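Local coordinates for protein nicotinamide-nucleotide adenylyltransferase NadR family / Ribosylnicotinamide kinase (Lactococcus lactis subsp. cremoris, PDB 6GYE) that probably phosphorylates nicotinamide riboside to the mononucleotide, and may join that to an adenylyl group, in the route from salvaged vitamin to NAD+, at residues Met328-Leu331 against Ala332-Gly335; Thr357-His360 against His361-Ala365. All coordinates share one frame; numbering follows the deposited sequence.

Contact 1: residues Met328-Leu331 against Ala332-Gly335; sequences MRQL and AEFG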
# COMPACT_ATOMS: atom_id res chain seq x y z
N MET A 328 -19.83 12.90 -12.96
CA MET A 328 -19.27 12.31 -14.18
C MET A 328 -18.29 13.26 -14.85
O MET A 328 -17.23 12.83 -15.33
CB MET A 328 -20.40 11.91 -15.14
CG MET A 328 -21.31 10.80 -14.61
SD MET A 328 -20.50 9.31 -13.93
CE MET A 328 -19.49 8.80 -15.33
N ARG A 329 -18.59 14.56 -14.88
CA ARG A 329 -17.62 15.53 -15.38
C ARG A 329 -16.30 15.40 -14.64
O ARG A 329 -15.22 15.36 -15.25
CB ARG A 329 -18.12 16.97 -15.22
CG ARG A 329 -18.75 17.61 -16.43
CD ARG A 329 -19.06 19.07 -16.13
NE ARG A 329 -20.06 19.27 -15.08
CZ ARG A 329 -21.38 19.24 -15.26
NH1 ARG A 329 -21.87 19.01 -16.48
NH2 ARG A 329 -22.20 19.45 -14.23
N GLN A 330 -16.36 15.35 -13.31
CA GLN A 330 -15.13 15.33 -12.52
C GLN A 330 -14.38 14.01 -12.67
O GLN A 330 -13.15 14.01 -12.80
CB GLN A 330 -15.43 15.65 -11.06
CG GLN A 330 -15.97 17.08 -10.86
CD GLN A 330 -15.78 17.59 -9.43
OE1 GLN A 330 -14.90 17.12 -8.70
NE2 GLN A 330 -16.60 18.56 -9.02
N LEU A 331 -15.10 12.88 -12.67
CA LEU A 331 -14.43 11.61 -12.93
C LEU A 331 -13.73 11.63 -14.28
O LEU A 331 -12.66 11.03 -14.44
CB LEU A 331 -15.43 10.45 -12.84
CG LEU A 331 -15.97 10.12 -11.43
CD1 LEU A 331 -17.14 9.13 -11.47
CD2 LEU A 331 -14.87 9.59 -10.55
N ALA A 332 -14.29 12.34 -15.26
CA ALA A 332 -13.55 12.54 -16.50
C ALA A 332 -12.36 13.47 -16.27
O ALA A 332 -11.25 13.19 -16.74
CB ALA A 332 -14.47 13.10 -17.58
N GLU A 333 -12.57 14.56 -15.52
CA GLU A 333 -11.49 15.50 -15.26
C GLU A 333 -10.25 14.82 -14.68
O GLU A 333 -9.12 15.17 -15.04
CB GLU A 333 -11.98 16.61 -14.32
CG GLU A 333 -10.90 17.58 -13.87
CD GLU A 333 -11.43 18.72 -13.01
OE1 GLU A 333 -10.67 19.68 -12.77
OE2 GLU A 333 -12.61 18.66 -12.60
N PHE A 334 -10.43 13.82 -13.82
CA PHE A 334 -9.30 13.13 -13.20
C PHE A 334 -8.94 11.83 -13.92
O PHE A 334 -8.18 11.03 -13.37
CB PHE A 334 -9.58 12.88 -11.72
CG PHE A 334 -9.69 14.14 -10.90
CD1 PHE A 334 -8.55 14.87 -10.57
CD2 PHE A 334 -10.92 14.63 -10.51
CE1 PHE A 334 -8.64 16.05 -9.84
CE2 PHE A 334 -11.02 15.81 -9.79
CZ PHE A 334 -9.87 16.53 -9.45
N GLY A 335 -9.49 11.60 -15.11
CA GLY A 335 -9.11 10.45 -15.93
C GLY A 335 -9.41 9.08 -15.35
O GLY A 335 -8.61 8.15 -15.51

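Contact 2: residues Thr357-His360 against His361-Ala365; sequences TRYH and HAIDA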
# COMPACT_ATOMS: atom_id res chain seq x y z
N THR A 357 -30.45 -7.14 -9.76
CA THR A 357 -30.51 -6.03 -8.84
C THR A 357 -29.21 -5.24 -8.91
O THR A 357 -28.20 -5.70 -9.46
CB THR A 357 -30.70 -6.50 -7.38
OG1 THR A 357 -29.48 -7.11 -6.91
CG2 THR A 357 -31.85 -7.51 -7.23
N ARG A 358 -29.25 -4.05 -8.33
CA ARG A 358 -28.05 -3.24 -8.15
C ARG A 358 -26.95 -4.04 -7.48
O ARG A 358 -25.78 -4.00 -7.91
CB ARG A 358 -28.41 -2.00 -7.33
CG ARG A 358 -27.59 -0.75 -7.63
CD ARG A 358 -28.46 0.52 -7.67
NE ARG A 358 -29.49 0.49 -8.71
CZ ARG A 358 -30.05 1.57 -9.24
NH1 ARG A 358 -29.67 2.79 -8.85
NH2 ARG A 358 -30.98 1.44 -10.18
N TYR A 359 -27.30 -4.79 -6.43
CA TYR A 359 -26.30 -5.57 -5.70
C TYR A 359 -25.68 -6.65 -6.58
O TYR A 359 -24.45 -6.86 -6.54
CB TYR A 359 -26.93 -6.17 -4.43
CG TYR A 359 -25.98 -7.12 -3.75
CD1 TYR A 359 -25.01 -6.66 -2.87
CD2 TYR A 359 -26.02 -8.47 -4.04
CE1 TYR A 359 -24.12 -7.53 -2.28
CE2 TYR A 359 -25.14 -9.34 -3.48
CZ TYR A 359 -24.19 -8.88 -2.60
OH TYR A 359 -23.33 -9.80 -2.05
N HIS A 360 -26.50 -7.37 -7.36
CA HIS A 360 -25.94 -8.36 -8.29
C HIS A 360 -24.93 -7.72 -9.22
O HIS A 360 -23.84 -8.26 -9.43
CB HIS A 360 -27.05 -9.03 -9.10
CG HIS A 360 -27.85 -10.02 -8.33
ND1 HIS A 360 -28.68 -9.65 -7.29
CD2 HIS A 360 -27.95 -11.37 -8.44
CE1 HIS A 360 -29.26 -10.73 -6.79
NE2 HIS A 360 -28.84 -11.78 -7.47
N HIS A 361 -25.29 -6.55 -9.79
CA HIS A 361 -24.38 -5.87 -10.71
C HIS A 361 -23.06 -5.54 -10.03
O HIS A 361 -21.98 -5.80 -10.57
CB HIS A 361 -25.04 -4.60 -11.24
CG HIS A 361 -24.31 -3.98 -12.40
ND1 HIS A 361 -24.83 -2.94 -13.14
CD2 HIS A 361 -23.11 -4.28 -12.96
CE1 HIS A 361 -23.98 -2.61 -14.09
NE2 HIS A 361 -22.93 -3.41 -14.01
N ALA A 362 -23.12 -4.96 -8.82
CA ALA A 362 -21.92 -4.49 -8.14
C ALA A 362 -21.02 -5.65 -7.71
O ALA A 362 -19.80 -5.57 -7.84
CB ALA A 362 -22.30 -3.64 -6.93
N ILE A 363 -21.60 -6.71 -7.14
CA ILE A 363 -20.76 -7.81 -6.66
C ILE A 363 -20.11 -8.52 -7.84
O ILE A 363 -18.97 -9.00 -7.73
CB ILE A 363 -21.58 -8.77 -5.75
CG1 ILE A 363 -20.64 -9.61 -4.90
CG2 ILE A 363 -22.55 -9.68 -6.57
CD1 ILE A 363 -19.87 -8.82 -3.84
N ASP A 364 -20.78 -8.56 -8.99
CA ASP A 364 -20.13 -9.06 -10.20
C ASP A 364 -19.00 -8.14 -10.65
O ASP A 364 -17.94 -8.61 -11.08
CB ASP A 364 -21.16 -9.24 -11.32
CG ASP A 364 -20.63 -10.07 -12.48
OD1 ASP A 364 -20.04 -11.15 -12.23
OD2 ASP A 364 -20.81 -9.65 -13.65
N ALA A 365 -19.21 -6.82 -10.56
CA ALA A 365 -18.13 -5.91 -10.91
C ALA A 365 -16.97 -6.09 -9.95
O ALA A 365 -15.81 -6.07 -10.38
CB ALA A 365 -18.63 -4.46 -10.92

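Contact 1: residues Met328-Leu331 against Ala332-Gly335
Gln330 and Phe334 both turn CG back beside their own backbone N, chi1 -65° in each, whereas Glu333 swings CG the other way, anti to its N (174°), and runs on fully extended. The outcome is that the Gln330 and Glu333 side chains lie alongside each other and point the same way, Glu333 OE2 passing 4.1 Å from Gln330 CG, with the amide and carboxylate planes turned 67° apart. Their polar ends are held from outside: Arg266 of helix 262-272 forms a salt bridge with Glu333 OE2 and a weak hydrogen bond with Gln330 OE1, while Glu326 accepts from Gln330 NE2. The Phe334 ring approaches the last turn obliquely, CD2 standing 3.3 Å from Gln330 O, and the ring also touches Ile263 and Arg266 of helix 262-272. Gln330 O also receives Phe334 N at 2.9 Å. This is the C-terminal end of helix 320-333, closed by a Schellman motif: Gly335, at positive phi, is the C' residue, Leu336 N reaches back to Leu331 O, and Gly335 N bonds Ala332 O at 2.9 Å. A serine in place of Phe334 would probably open a gap between the helix end and helix 262-272, with Ile263 losing its aromatic neighbour. One residue earlier, Glu333 N donates to Arg329 O at 2.8 Å. Ala332 N meets Met328 O at 3.0 Å. Leu331, buried, packs on Val340 of strand 340-342, on Leu336 of the closing turn and on Leu337 after it.

Contact 2: residues Thr357-His360 against His361-Ala365
Thr357 O takes His361 N at 3.0 Å, the first of four successive i to i+4 backbone bonds that join 357-360 to 361-365. Thr357 is the N-cap residue of helix 358-370, and its OG1 lies at the edge of the His360 ring, in the ring plane, hydrogen-bonded to His360 ND1 at 2.7 Å, a bond that should restrain the rotation of that imidazole. Arg358 O follows, accepting Ala362 N, while Ala362 CB sits 3.6 Å from Arg358 O; Arg358 N is bound in turn by the carboxylate of Glu346. Tyr359 carries the main side-chain contact. With CG anti to the backbone N (chi1 173°), its ring lies alongside Ile363 one turn later, both side chains pointing the same way. Ile363 CB stands over one ring face, offset toward the rim, and Ile363 CG2 touches Tyr359 CE2 at 4.0 Å. Tyr359 OH passes 3.9 Å from Ile363 CG1 and hydrogen-bonds Ser203 OG. This i, i+4 aromatic-aliphatic pair packs against Leu200 of helix 193-203, the helix that follows the probable P-loop in this P-loop NTPase-type domain; Ala362 touches both Leu200 and Leu298 of strand 296-300, and Ala365 lies on Leu298. His360 O receives Asp364 N at 3.1 Å and has Ile363 CG2 3.4 Å away. A sulfate ion, probably from the crystallisation liquor, lies about 4 Å from the His360 side chain. His361 projects elsewhere: its ring stacks on Tyr355 and its ND1 bonds Asp345, while Asp364 OD2 bonds the Tyr355 hydroxyl.

In the fold
Along the chain the two contacts come in series, contact 1 closing before contact 2 opens, and neither encloses or crosses the other. Each is local and closes no more than successive helical turns. Contact 1 ends helix 320-333, from which the chain turns into strand 340-342, an edge strand of the four-stranded parallel sheet; contact 2 starts helix 358-370 after a partly unmodelled loop. Their centres are 23 Å apart and their nearest atoms about 12 Å, so they do not touch. Contact 1 ties the sheet's edge strand to helix 262-272, whereas contact 2 joins strand 296-300 to helix 193-203, helices 320-333 and 358-370 lying on opposite faces of this sheet.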